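Local coordinates for protein putative enoyl-CoA hydratase/isomerase (Mycobacterium abscessus, PDB 3RSI) that belongs to the enoyl-CoA hydratase/isomerase family of the crotonase fold and probably acts as a hydro-lyase in lipid metabolism, at residues Gly116-Leu121 with Phe135-Val140; Leu105-Asn110 with Asp125-Asp130; Leu22-Pro27 with Ala57-Ala62. All coordinates share one frame; numbering follows the deposited sequence.

Overall arrangement
From the N terminus, contact 3 closes first: strand 19-24 runs out, helix 35-50 returns, and 57-62 pairs beside 22-27. Contacts 2 and 1 follow and cross, since their segments alternate along the chain: 105-110, 116-121, 125-130, 135-140. Contact 2 joins two parallel strands of one sheet; contact 1 sets the helix between them against the strand after them. The two touch where Leu121 packs on Ala107 and Phe135 on Val109. Contact 3 lies about 38 Å from contact 2, centre to centre, on the opposite side of the chain's centre, yet strand 56-61 and strand 105-109 each extend the sheet of the second subunit.

Contact 1 of 3, residues Gly116-Leu121 with Phe135-Val140; sequences GGCEML and FGLPEV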
loop_
_atom_site.group_PDB
_atom_site.type_symbol
_atom_site.label_atom_id
_atom_site.label_comp_id
_atom_site.label_asym_id
_atom_site.label_seq_id
_atom_site.Cartn_x
_atom_site.Cartn_y
_atom_site.Cartn_z
ATOM N N GLY B 116 5.718 0.394 -21.589
ATOM C CA GLY B 116 4.274 0.319 -21.823
ATOM C C GLY B 116 3.628 -0.949 -21.308
ATOM O O GLY B 116 2.507 -0.923 -20.836
ATOM N N GLY B 117 4.330 -2.069 -21.383
ATOM C CA GLY B 117 3.807 -3.331 -20.857
ATOM C C GLY B 117 3.556 -3.279 -19.351
ATOM O O GLY B 117 2.547 -3.805 -18.841
ATOM N N CYS B 118 4.483 -2.638 -18.645
ATOM C CA CYS B 118 4.436 -2.536 -17.203
ATOM C C CYS B 118 3.474 -1.427 -16.813
ATOM O O CYS B 118 2.857 -1.485 -15.749
ATOM C CB CYS B 118 5.835 -2.297 -16.640
ATOM S SG CYS B 118 5.984 -2.391 -14.839
ATOM N N GLU B 119 3.318 -0.421 -17.680
ATOM C CA GLU B 119 2.273 0.578 -17.472
ATOM C C GLU B 119 0.877 -0.066 -17.515
ATOM O O GLU B 119 0.052 0.140 -16.594
ATOM C CB GLU B 119 2.366 1.719 -18.478
ATOM C CG GLU B 119 3.664 2.515 -18.377
ATOM C CD GLU B 119 3.417 3.988 -18.204
ATOM O OE1 GLU B 119 2.736 4.367 -17.214
ATOM O OE2 GLU B 119 3.879 4.757 -19.053
ATOM N N MET B 120 0.623 -0.866 -18.547
ATOM C CA MET B 120 -0.668 -1.544 -18.673
ATOM C C MET B 120 -0.928 -2.612 -17.584
ATOM O O MET B 120 -2.084 -2.886 -17.223
ATOM C CB MET B 120 -0.830 -2.162 -20.062
ATOM C CG MET B 120 -1.177 -1.150 -21.131
ATOM S SD MET B 120 -1.329 -1.873 -22.792
ATOM C CE MET B 120 -2.883 -2.747 -22.623
ATOM N N LEU B 121 0.138 -3.194 -17.060
ATOM C CA LEU B 121 0.026 -4.192 -16.000
ATOM C C LEU B 121 -0.738 -3.659 -14.779
ATOM O O LEU B 121 -1.428 -4.422 -14.102
ATOM C CB LEU B 121 1.408 -4.652 -15.587
ATOM C CG LEU B 121 1.509 -5.801 -14.592
ATOM C CD1 LEU B 121 1.145 -7.141 -15.193
ATOM C CD2 LEU B 121 2.928 -5.832 -14.018
ATOM N N PHE B 135 10.375 -6.628 -14.405
ATOM C CA PHE B 135 9.398 -5.541 -14.377
ATOM C C PHE B 135 10.090 -4.197 -14.263
ATOM O O PHE B 135 10.872 -3.975 -13.359
ATOM C CB PHE B 135 8.466 -5.742 -13.188
ATOM C CG PHE B 135 7.719 -7.042 -13.248
ATOM C CD1 PHE B 135 6.442 -7.092 -13.769
ATOM C CD2 PHE B 135 8.330 -8.222 -12.856
ATOM C CE1 PHE B 135 5.750 -8.319 -13.876
ATOM C CE2 PHE B 135 7.668 -9.447 -12.960
ATOM C CZ PHE B 135 6.361 -9.486 -13.463
ATOM N N GLY B 136 9.803 -3.281 -15.159
ATOM C CA GLY B 136 10.563 -2.048 -15.171
ATOM C C GLY B 136 9.925 -0.955 -15.991
ATOM O O GLY B 136 9.090 -1.200 -16.836
ATOM N N LEU B 137 10.317 0.264 -15.680
ATOM C CA LEU B 137 9.873 1.459 -16.369
ATOM C C LEU B 137 11.121 2.294 -16.606
ATOM O O LEU B 137 11.458 3.174 -15.801
ATOM C CB LEU B 137 8.862 2.203 -15.500
ATOM C CG LEU B 137 7.543 1.493 -15.195
ATOM C CD1 LEU B 137 6.828 2.214 -14.029
ATOM C CD2 LEU B 137 6.651 1.416 -16.450
ATOM N N PRO B 138 11.840 2.002 -17.697
ATOM C CA PRO B 138 13.146 2.612 -17.947
ATOM C C PRO B 138 13.110 4.006 -18.542
ATOM O O PRO B 138 14.161 4.574 -18.838
ATOM C CB PRO B 138 13.796 1.632 -18.930
ATOM C CG PRO B 138 12.657 1.050 -19.690
ATOM C CD PRO B 138 11.523 0.954 -18.681
ATOM N N GLU B 139 11.909 4.556 -18.688
ATOM C CA GLU B 139 11.665 5.773 -19.454
ATOM C C GLU B 139 12.637 6.900 -19.172
ATOM O O GLU B 139 13.178 7.502 -20.119
ATOM C CB GLU B 139 10.222 6.255 -19.235
ATOM C CG GLU B 139 9.218 5.554 -20.119
ATOM C CD GLU B 139 8.868 4.153 -19.647
ATOM O OE1 GLU B 139 9.257 3.764 -18.519
ATOM O OE2 GLU B 139 8.178 3.452 -20.403
ATOM N N VAL B 140 12.859 7.191 -17.894
ATOM C CA VAL B 140 13.770 8.288 -17.502
ATOM C C VAL B 140 15.195 8.150 -18.015
ATOM O O VAL B 140 15.863 9.160 -18.239
ATOM C CB VAL B 140 13.782 8.571 -15.969
ATOM C CG1 VAL B 140 12.374 9.070 -15.511
ATOM C CG2 VAL B 140 14.279 7.360 -15.142
HETATM O O HOH W 1 5.240 4.109 -20.935
#
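Cys118 SG stands anti to its backbone N (chi1 -171°), which carries it along Gly136, 3.9 Å from Gly136 N, toward Phe135 CB; the helix backbone itself points Cys118 CB at Gly136 and Leu137. Glu119 and Glu139, both bent at chi2, turn their carboxylates toward a shared water, though the Glu119 leg is doubtful. This is the active-site corner of the crotonase fold, where a glycine-rich helix start, Gly116-Gly117, faces the strand-to-loop turn of Phe135-Val140. By sequence Glu119 and Glu139 correspond to the two glutamates of enoyl-CoA hydratases that flank the catalytic water, and the position of Gly116 N is consistent with the oxyanion-hole amide of that family, so all three probably line the substrate pocket. Away from the carboxylates the packing is apolar. Leu137 CD2 rests 3.8 Å from Cys118 CB and 3.7 Å from Glu119 CG, the Leu137 chain crossing that of Glu119 at about a right angle. Cys118 CB also meets Gly136 O obliquely, at 3.4 Å. Farther along, Leu121 CD2 sits at the edge of the Phe135 ring, near its plane, 3.7 Å from Phe135 CD1. Phe135 and Leu121 both touch Cys113 and Val109, so helix 116-121 and strand 134-136 share one hydrophobic core with strand 105-109. The polar end of Glu119 is fixed by residues outside the two segments, OE1 by Ser150 OG and OE2 by Ala148 N, which would orient its carboxylate. Both glutamate side chains also touch Pro146. The water donates to Glu139 OE2 over 3.1 Å; its approach to Glu119 OE2 is too short to be trusted. Directly, Glu119 OE2 and Glu139 OE2 stay 4.7 Å apart, and Gly116 N lies 4.1 Å from Glu139 OE2.

Contact 2 of 3, residues Leu105-Asn110 with Asp125-Asp130; sequences LIAAVN and DIRVSD
Ile106 and Ile126 stand side by side on one face of a parallel strand pair, both with CG1 anti to the carbonyl carbon; Ile106 CG1 comes 4.3 Å from Ile126 CB. Ala108 and Val128 continue the row on that face, which lies against helix 193-205: Ile106 meets Ala197 and Ala201, Ile126 meets Ile204, and Val128 meets Leu200. Ala107, Arg127, Val109 and Ser129 point to the other face, where Leu121 and Phe135 pack. There Val109 CB lies beside Val128 O, 3.5 Å away, the acceptor of its own backbone N-H. The extended Arg127 chain carries its guanidinium outward from that face, to Thr124 O, Gln157 OE1 and Leu183 O.

The strand axes run 4.7 Å apart and are inclined by 10°. Their ladder alternates from Ala107 N to Ile126 O, Val128 N to Ala107 O, Val109 N to Val128 O, and Asp130 N to Val109 O. At its start the grip is doubled: Leu105 N gives its hydrogen to Asp125 OD2 over 2.8 Å, on the anti side of the carboxylate, while Asp125 N returns a bond to Leu105 O, also 2.8 Å long. Leu105 O takes a second, weak bond from Ile126 N. The same OD2 forms a salt bridge with Lys216 NZ, which would favour a charged carboxylate. At the far end Asp130 CB comes 3.3 Å from Val109 O, and Asp130 OD2 is hydrogen-bonded to Gly191 N. Asn110 turns its OD1 to Gly61 N of the second subunit, whose strand also pairs with Leu105-Ala107. Such a parallel sheet, backed by a helix and continued across a subunit interface, is part of the stacked beta-beta-alpha turns of the crotonase superhelix.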
loop_
_atom_site.group_PDB
_atom_site.type_symbol
_atom_site.label_atom_id
_atom_site.label_comp_id
_atom_site.label_asym_id
_atom_site.label_seq_id
_atom_site.Cartn_x
_atom_site.Cartn_y
_atom_site.Cartn_z
ATOM N N LEU B 105 -9.268 -9.046 -15.421
ATOM C CA LEU B 105 -8.136 -9.176 -16.359
ATOM C C LEU B 105 -6.934 -9.779 -15.614
ATOM O O LEU B 105 -6.464 -9.237 -14.608
ATOM C CB LEU B 105 -7.776 -7.799 -16.924
ATOM C CG LEU B 105 -6.664 -7.701 -17.958
ATOM C CD1 LEU B 105 -6.939 -8.669 -19.087
ATOM C CD2 LEU B 105 -6.555 -6.249 -18.449
ATOM N N ILE B 106 -6.494 -10.939 -16.088
ATOM C CA ILE B 106 -5.426 -11.699 -15.479
ATOM C C ILE B 106 -4.188 -11.623 -16.347
ATOM O O ILE B 106 -4.218 -12.052 -17.496
ATOM C CB ILE B 106 -5.818 -13.182 -15.355
ATOM C CG1 ILE B 106 -7.136 -13.303 -14.586
ATOM C CG2 ILE B 106 -4.708 -13.986 -14.652
ATOM C CD1 ILE B 106 -7.733 -14.694 -14.650
ATOM N N ALA B 107 -3.102 -11.089 -15.801
ATOM C CA ALA B 107 -1.847 -11.020 -16.517
ATOM C C ALA B 107 -1.091 -12.310 -16.288
ATOM O O ALA B 107 -0.841 -12.685 -15.144
ATOM C CB ALA B 107 -1.016 -9.816 -16.051
ATOM N N ALA B 108 -0.754 -12.992 -17.385
ATOM C CA ALA B 108 0.177 -14.100 -17.383
ATOM C C ALA B 108 1.506 -13.541 -17.883
ATOM O O ALA B 108 1.765 -13.490 -19.087
ATOM C CB ALA B 108 -0.326 -15.217 -18.280
ATOM N N VAL B 109 2.335 -13.069 -16.959
ATOM C CA VAL B 109 3.583 -12.388 -17.346
ATOM C C VAL B 109 4.665 -13.425 -17.604
ATOM O O VAL B 109 5.343 -13.894 -16.689
ATOM C CB VAL B 109 4.024 -11.338 -16.319
ATOM C CG1 VAL B 109 5.175 -10.490 -16.887
ATOM C CG2 VAL B 109 2.828 -10.471 -15.939
ATOM N N ASN B 110 4.826 -13.759 -18.878
ATOM C CA ASN B 110 5.659 -14.886 -19.294
ATOM C C ASN B 110 7.120 -14.526 -19.480
ATOM O O ASN B 110 7.944 -15.409 -19.692
ATOM C CB ASN B 110 5.120 -15.484 -20.580
ATOM C CG ASN B 110 5.023 -14.465 -21.691
ATOM O OD1 ASN B 110 4.193 -13.538 -21.639
ATOM N ND2 ASN B 110 5.887 -14.609 -22.700
ATOM N N ASP B 125 -5.811 -6.989 -13.025
ATOM C CA ASP B 125 -6.316 -7.230 -11.661
ATOM C C ASP B 125 -5.504 -8.229 -10.868
ATOM O O ASP B 125 -5.183 -7.997 -9.691
ATOM C CB ASP B 125 -7.754 -7.720 -11.765
ATOM C CG ASP B 125 -8.628 -6.709 -12.464
ATOM O OD1 ASP B 125 -8.564 -5.531 -12.066
ATOM O OD2 ASP B 125 -9.332 -7.064 -13.412
ATOM N N ILE B 126 -5.239 -9.354 -11.510
ATOM C CA ILE B 126 -4.616 -10.531 -10.912
ATOM C C ILE B 126 -3.402 -10.846 -11.773
ATOM O O ILE B 126 -3.476 -10.791 -13.003
ATOM C CB ILE B 126 -5.603 -11.734 -10.897
ATOM C CG1 ILE B 126 -6.855 -11.382 -10.077
ATOM C CG2 ILE B 126 -4.933 -13.001 -10.358
ATOM C CD1 ILE B 126 -8.061 -12.318 -10.325
ATOM N N ARG B 127 -2.276 -11.141 -11.140
ATOM C CA ARG B 127 -1.001 -11.114 -11.862
ATOM C C ARG B 127 -0.143 -12.298 -11.490
ATOM O O ARG B 127 0.192 -12.480 -10.319
ATOM C CB ARG B 127 -0.258 -9.815 -11.548
ATOM C CG ARG B 127 -1.013 -8.565 -11.974
ATOM C CD ARG B 127 -0.481 -7.288 -11.350
ATOM N NE ARG B 127 -1.449 -6.182 -11.476
ATOM C CZ ARG B 127 -1.376 -5.017 -10.838
ATOM N NH1 ARG B 127 -0.364 -4.765 -10.025
ATOM N NH2 ARG B 127 -2.327 -4.106 -11.003
ATOM N N VAL B 128 0.211 -13.085 -12.500
ATOM C CA VAL B 128 1.054 -14.255 -12.337
ATOM C C VAL B 128 2.375 -14.005 -13.067
ATOM O O VAL B 128 2.388 -13.706 -14.275
ATOM C CB VAL B 128 0.406 -15.514 -12.955
ATOM C CG1 VAL B 128 1.319 -16.743 -12.727
ATOM C CG2 VAL B 128 -0.992 -15.738 -12.370
ATOM N N SER B 129 3.485 -14.140 -12.346
ATOM C CA SER B 129 4.802 -13.927 -12.951
ATOM C C SER B 129 5.583 -15.217 -13.149
ATOM O O SER B 129 5.823 -15.988 -12.206
ATOM C CB SER B 129 5.644 -12.982 -12.096
ATOM O OG SER B 129 6.900 -12.745 -12.697
ATOM N N ASP B 130 6.022 -15.418 -14.383
ATOM C CA ASP B 130 7.073 -16.380 -14.661
ATOM C C ASP B 130 8.277 -16.057 -13.766
ATOM O O ASP B 130 8.629 -14.897 -13.566
ATOM C CB ASP B 130 7.488 -16.288 -16.134
ATOM C CG ASP B 130 8.385 -17.418 -16.562
ATOM O OD1 ASP B 130 9.577 -17.403 -16.209
ATOM O OD2 ASP B 130 7.898 -18.308 -17.284
#

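Contact 3 of 3, residues Leu22-Pro27 with Ala57-Ala62; sequences LTMNRP and AILTGA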
loop_
_atom_site.group_PDB
_atom_site.type_symbol
_atom_site.label_atom_id
_atom_site.label_comp_id
_atom_site.label_asym_id
_atom_site.label_seq_id
_atom_site.Cartn_x
_atom_site.Cartn_y
_atom_site.Cartn_z
ATOM N N LEU B 22 -12.557 -9.500 23.609
ATOM C CA LEU B 22 -13.814 -9.847 22.993
ATOM C C LEU B 22 -13.634 -11.188 22.307
ATOM O O LEU B 22 -12.701 -11.368 21.511
ATOM C CB LEU B 22 -14.189 -8.793 21.953
ATOM C CG LEU B 22 -14.353 -7.354 22.448
ATOM C CD1 LEU B 22 -14.706 -6.445 21.279
ATOM C CD2 LEU B 22 -15.430 -7.304 23.512
ATOM N N THR B 23 -14.520 -12.130 22.602
ATOM C CA THR B 23 -14.409 -13.446 22.022
ATOM C C THR B 23 -15.693 -13.806 21.301
ATOM O O THR B 23 -16.726 -13.966 21.948
ATOM C CB THR B 23 -14.090 -14.512 23.072
ATOM O OG1 THR B 23 -12.871 -14.171 23.726
ATOM C CG2 THR B 23 -13.945 -15.889 22.409
ATOM N N MET B 24 -15.606 -13.922 19.973
ATOM C CA MET B 24 -16.713 -14.368 19.154
ATOM C C MET B 24 -16.949 -15.839 19.497
ATOM O O MET B 24 -16.027 -16.647 19.423
ATOM C CB MET B 24 -16.376 -14.196 17.678
ATOM C CG MET B 24 -16.189 -12.762 17.266
ATOM S SD MET B 24 -15.564 -12.546 15.597
ATOM C CE MET B 24 -13.810 -12.915 15.882
ATOM N N ASN B 25 -18.169 -16.159 19.913
ATOM C CA ASN B 25 -18.480 -17.437 20.569
ATOM C C ASN B 25 -19.729 -18.135 20.023
ATOM O O ASN B 25 -20.795 -18.080 20.625
ATOM C CB ASN B 25 -18.661 -17.180 22.063
ATOM C CG ASN B 25 -18.865 -18.456 22.856
ATOM O OD1 ASN B 25 -18.309 -19.505 22.524
ATOM N ND2 ASN B 25 -19.675 -18.375 23.890
ATOM N N ARG B 26 -19.601 -18.746 18.857
ATOM C CA ARG B 26 -20.645 -19.637 18.325
ATOM C C ARG B 26 -19.971 -20.846 17.695
ATOM O O ARG B 26 -19.864 -20.948 16.465
ATOM C CB ARG B 26 -21.508 -18.939 17.272
ATOM C CG ARG B 26 -22.244 -17.718 17.740
ATOM C CD ARG B 26 -22.973 -17.095 16.567
ATOM N NE ARG B 26 -24.128 -17.902 16.127
ATOM C CZ ARG B 26 -24.531 -18.027 14.860
ATOM N NH1 ARG B 26 -23.869 -17.442 13.863
ATOM N NH2 ARG B 26 -25.604 -18.756 14.578
ATOM N N PRO B 27 -19.517 -21.777 18.533
ATOM C CA PRO B 27 -18.693 -22.883 18.042
ATOM C C PRO B 27 -19.368 -23.744 16.966
ATOM O O PRO B 27 -18.714 -24.179 16.032
ATOM C CB PRO B 27 -18.416 -23.703 19.303
ATOM C CG PRO B 27 -18.588 -22.794 20.420
ATOM C CD PRO B 27 -19.562 -21.728 19.999
ATOM N N ALA B 57 -8.221 -3.012 23.216
ATOM C CA ALA B 57 -9.172 -4.095 23.047
ATOM C C ALA B 57 -8.582 -5.177 22.135
ATOM O O ALA B 57 -7.872 -4.874 21.164
ATOM C CB ALA B 57 -10.437 -3.571 22.462
ATOM N N ILE B 58 -8.883 -6.432 22.469
ATOM C CA ILE B 58 -8.435 -7.592 21.712
ATOM C C ILE B 58 -9.661 -8.346 21.208
ATOM O O ILE B 58 -10.615 -8.570 21.967
ATOM C CB ILE B 58 -7.557 -8.555 22.581
ATOM C CG1 ILE B 58 -6.279 -7.845 23.049
ATOM C CG2 ILE B 58 -7.201 -9.846 21.785
ATOM C CD1 ILE B 58 -5.439 -8.637 24.098
ATOM N N LEU B 59 -9.612 -8.744 19.938
ATOM C CA LEU B 59 -10.686 -9.510 19.305
ATOM C C LEU B 59 -10.176 -10.864 18.873
ATOM O O LEU B 59 -9.156 -10.958 18.171
ATOM C CB LEU B 59 -11.225 -8.753 18.091
ATOM C CG LEU B 59 -12.400 -9.387 17.367
ATOM C CD1 LEU B 59 -13.579 -9.702 18.293
ATOM C CD2 LEU B 59 -12.808 -8.448 16.233
ATOM N N THR B 60 -10.890 -11.903 19.274
ATOM C CA THR B 60 -10.508 -13.261 18.995
ATOM C C THR B 60 -11.750 -14.122 18.901
ATOM O O THR B 60 -12.860 -13.661 19.188
ATOM C CB THR B 60 -9.537 -13.815 20.081
ATOM O OG1 THR B 60 -8.734 -14.859 19.528
ATOM C CG2 THR B 60 -10.289 -14.345 21.315
ATOM N N GLY B 61 -11.557 -15.375 18.495
ATOM C CA GLY B 61 -12.642 -16.329 18.377
ATOM C C GLY B 61 -12.473 -17.476 19.357
ATOM O O GLY B 61 -11.357 -17.832 19.719
ATOM N N ALA B 62 -13.592 -18.050 19.771
ATOM C CA ALA B 62 -13.594 -19.234 20.622
ATOM C C ALA B 62 -13.131 -20.495 19.862
ATOM O O ALA B 62 -13.492 -20.725 18.703
ATOM C CB ALA B 62 -14.978 -19.449 21.231
#
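Leu22-Met24 and Leu59-Gly61 pair in parallel register, their strand axes 4.5 Å apart and turned by 24°, with bonds alternating from Leu22 N to Ile58 O, Thr60 N to Leu22 O, Met24 N to Thr60 O and Ala62 N to Met24 O. On one face Leu22 CB rests 3.8 Å from Leu59 CD1. Met24 crosses Leu59 at about a right angle, its chain bent at chi3 (-78°) so that CE swings back to lie 4.0 Å from Leu59 CD1 and 3.5 Å from Thr60 O. Helix 35-50 covers this face, with Trp45 on Leu22 and Phe41 on both Met24 and Leu59.

Thr23 and Thr60 stand side by side on the other face, pointing the same way, Thr23 OG1 3.5 Å from Thr60 CG2. Thr60 OG1, anti to its backbone N, is hydrogen-bonded to Ala108 O of the second subunit. Thr23 CG2 instead reaches past Gly61 to within 3.4 Å of Ala62 N. Beyond the strands, Ala62 CB lies 3.6 Å from Asn25 OD1, while Asn25 ND2 is held by Arg9 O. Ala57-Thr60 also pair with a strand of the second subunit. Strand 19-24, helix 35-50 and strand 56-61 thus form a beta-alpha-beta crossover, a building unit of the crotonase fold.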